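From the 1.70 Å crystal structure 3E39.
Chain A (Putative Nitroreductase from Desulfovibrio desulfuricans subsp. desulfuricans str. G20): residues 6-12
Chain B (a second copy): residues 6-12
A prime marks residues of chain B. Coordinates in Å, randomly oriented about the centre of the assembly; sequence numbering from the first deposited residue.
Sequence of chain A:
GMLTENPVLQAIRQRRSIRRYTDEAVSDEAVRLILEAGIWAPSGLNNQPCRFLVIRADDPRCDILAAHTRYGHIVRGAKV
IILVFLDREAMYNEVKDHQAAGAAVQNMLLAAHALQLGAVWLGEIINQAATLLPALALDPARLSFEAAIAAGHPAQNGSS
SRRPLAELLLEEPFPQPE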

# COMPACT_ATOMS: atom_id res chain seq x y z
N ASN A 6 10.56 16.49 -6.58
CA ASN A 6 9.73 15.41 -7.11
C ASN A 6 8.35 15.37 -6.47
O ASN A 6 8.23 15.08 -5.28
N PRO A 7 7.29 15.64 -7.26
CA PRO A 7 5.94 15.70 -6.65
C PRO A 7 5.42 14.38 -6.06
O PRO A 7 4.66 14.40 -5.09
N VAL A 8 5.82 13.26 -6.64
CA VAL A 8 5.39 11.94 -6.14
C VAL A 8 6.09 11.69 -4.81
O VAL A 8 5.43 11.33 -3.82
N LEU A 9 7.40 11.91 -4.73
CA LEU A 9 8.07 11.78 -3.42
C LEU A 9 7.50 12.75 -2.37
O LEU A 9 7.30 12.37 -1.22
N GLN A 10 7.19 14.00 -2.76
CA GLN A 10 6.60 14.97 -1.83
C GLN A 10 5.26 14.48 -1.30
O GLN A 10 5.00 14.51 -0.08
N ALA A 11 4.42 13.96 -2.20
CA ALA A 11 3.08 13.45 -1.81
C ALA A 11 3.20 12.32 -0.78
O ALA A 11 2.48 12.27 0.22
N ILE A 12 4.13 11.40 -1.03
CA ILE A 12 4.36 10.28 -0.12
C ILE A 12 4.73 10.79 1.25
O ILE A 12 4.24 10.31 2.24
N ASN B 6 -2.28 15.38 -13.30
CA ASN B 6 -1.61 15.30 -12.03
C ASN B 6 -0.49 14.24 -12.02
O ASN B 6 -0.76 13.09 -12.31
N PRO B 7 0.74 14.64 -11.67
CA PRO B 7 1.86 13.68 -11.69
C PRO B 7 1.69 12.49 -10.74
O PRO B 7 2.17 11.40 -11.05
N VAL B 8 1.04 12.71 -9.59
CA VAL B 8 0.80 11.61 -8.63
C VAL B 8 -0.20 10.61 -9.24
O VAL B 8 -0.01 9.37 -9.21
N LEU B 9 -1.30 11.12 -9.79
CA LEU B 9 -2.30 10.23 -10.40
C LEU B 9 -1.71 9.47 -11.60
O LEU B 9 -2.00 8.29 -11.80
N GLN B 10 -0.88 10.18 -12.39
CA GLN B 10 -0.21 9.60 -13.54
C GLN B 10 0.71 8.46 -13.09
O GLN B 10 0.70 7.39 -13.67
N ALA B 11 1.52 8.73 -12.08
CA ALA B 11 2.42 7.71 -11.54
C ALA B 11 1.65 6.47 -11.05
O ALA B 11 2.09 5.34 -11.24
N ILE B 12 0.56 6.69 -10.35
CA ILE B 12 -0.25 5.59 -9.85
C ILE B 12 -0.76 4.73 -10.99
O ILE B 12 -0.76 3.51 -10.89

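The two stretches are the same segment in two copies of the protein, and each begins a helix at residue 7. The helix axes approach to 9.4 Å with 94° between their N-to-C directions, so the helices cross almost at right angles and touch over a short patch. The CA atoms of Val8 and Val8′ lie 5.2 Å apart and those of Pro7 and Pro7′ 6.8 Å apart, which places the contact at the first turn of each helix. Together the two sides bury 224 Å², and no hydrogen bond crosses between them; the side-chain contacts are apolar, with two valine methyls also lying near backbone carbonyls.

Asn6 takes no part in the contact, and its side chain stays clear of the other stretch. Its work is local. With chi1 at -166° (t) and chi2 at -56°, the amide folds back over the helix start, where backbone NH groups lack acceptors from a preceding turn. Asn6 OD1 accepts from Leu9 N at 3.2 Å with an N-H...acceptor angle of 168°, and weakly from Val8 N at 3.1 Å, where the angle falls to 128°. Asn6 ND2 is hydrogen-bonded elsewhere in the structure. The cap recurs in the second copy, with Asn6′ also in the t rotamer: Asn6′ OD1 lies 3.1 Å from Leu9′ N and, in a weak bond, 2.9 Å from Val8′ N.

Pro7 directs its CA-to-CB bond toward the other stretch, as does Pro7′. Pro7 CG meets Pro7′ CB at 3.8 Å, a van der Waals distance. The puckers differ, C-gamma endo in Pro7 and exo in Pro7′, so the two rings are not exact copies. Pro7 O lies 3.9 Å from Val8′ CG2, yet this carbonyl is already engaged within its own helix, accepting from Ala11 N at 2.9 Å.

Of the chain A stretch, Val8 has the largest area covered by the other stretch, 55 Å². Its CA-to-CB bond points sideways, but chi1 of 176° (t) places CG2 against the partner: Val8 CG2 is 3.7 Å from Ala11′ CB, 3.8 Å from Pro7′ O and 4.1 Å from Val8′ CA. Val8′ has the same rotamer, at 175°, and Val8 CG2 stands 4.5 Å from Val8′ CG2, looser than the methyl contacts with alanine.

Leu9 (m, t) is out of reach of the other stretch. Gln10 (m, t) has a sideways CA-to-CB bond and makes no contact with the other stretch; Gln10′ instead adopts t, t, and it too remains outside the contact.

Ala11, one turn after Val8 or nearly so, completes the reciprocal pair, and its CA-to-CB bond points toward the other stretch: Ala11 CB is 3.7 Å from Val8′ CG2, matching the distance from Val8 CG2 to Ala11′ CB. The CG2 methyl of each valine thus rests against the alanine CB of the other helix.

Ile12 (m, t) lies out of reach of the other stretch. Its backbone continues the helix, Ile12 N donating to Val8 O at 3.1 Å.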

# COMPACT_ATOMS: atom_id res chain seq x y z
CB ASN A 6 10.48 14.09 -6.94
CG ASN A 6 9.88 12.98 -7.73
OD1 ASN A 6 8.70 12.67 -7.59
ND2 ASN A 6 10.70 12.32 -8.54
CB PRO A 7 5.04 16.13 -7.80
CG PRO A 7 5.83 15.96 -9.06
CD PRO A 7 7.27 15.90 -8.71
CB VAL A 8 5.65 10.79 -7.16
CG1 VAL A 8 5.30 9.48 -6.55
CG2 VAL A 8 4.87 11.03 -8.46
CB LEU A 9 9.59 11.91 -3.56
CG LEU A 9 10.26 10.91 -4.53
CD1 LEU A 9 11.78 11.13 -4.66
CD2 LEU A 9 9.97 9.47 -4.14
CB GLN A 10 6.42 16.34 -2.50
CG GLN A 10 7.72 17.06 -2.78
CD GLN A 10 7.53 18.32 -3.60
OE1 GLN A 10 6.41 18.84 -3.72
NE2 GLN A 10 8.64 18.84 -4.16
CB ALA A 11 2.30 12.96 -3.05
CB ILE A 12 5.42 9.30 -0.69
CG1 ILE A 12 4.79 8.58 -1.87
CG2 ILE A 12 5.91 8.32 0.39
CD1 ILE A 12 5.74 7.89 -2.82
CB ASN B 6 -2.63 14.97 -10.96
CG ASN B 6 -2.06 15.05 -9.59
OD1 ASN B 6 -1.39 14.14 -9.12
ND2 ASN B 6 -2.34 16.15 -8.93
CB PRO B 7 3.08 14.52 -11.27
CG PRO B 7 2.65 15.93 -11.33
CD PRO B 7 1.17 15.98 -11.22
CB VAL B 8 0.31 12.16 -7.28
CG1 VAL B 8 -0.06 11.02 -6.33
CG2 VAL B 8 1.37 13.08 -6.62
CB LEU B 9 -3.56 10.99 -10.82
CG LEU B 9 -4.30 11.69 -9.69
CD1 LEU B 9 -5.58 12.37 -10.22
CD2 LEU B 9 -4.67 10.77 -8.51
CB GLN B 10 0.63 10.66 -14.23
CG GLN B 10 1.23 10.22 -15.55
CD GLN B 10 2.06 11.31 -16.18
OE1 GLN B 10 1.93 12.50 -15.84
NE2 GLN B 10 2.93 10.92 -17.09
CB ALA B 11 3.25 8.28 -10.38
CB ILE B 12 -1.42 6.11 -8.98
CG1 ILE B 12 -0.86 6.60 -7.64
CG2 ILE B 12 -2.45 4.98 -8.75
CD1 ILE B 12 -1.83 7.40 -6.78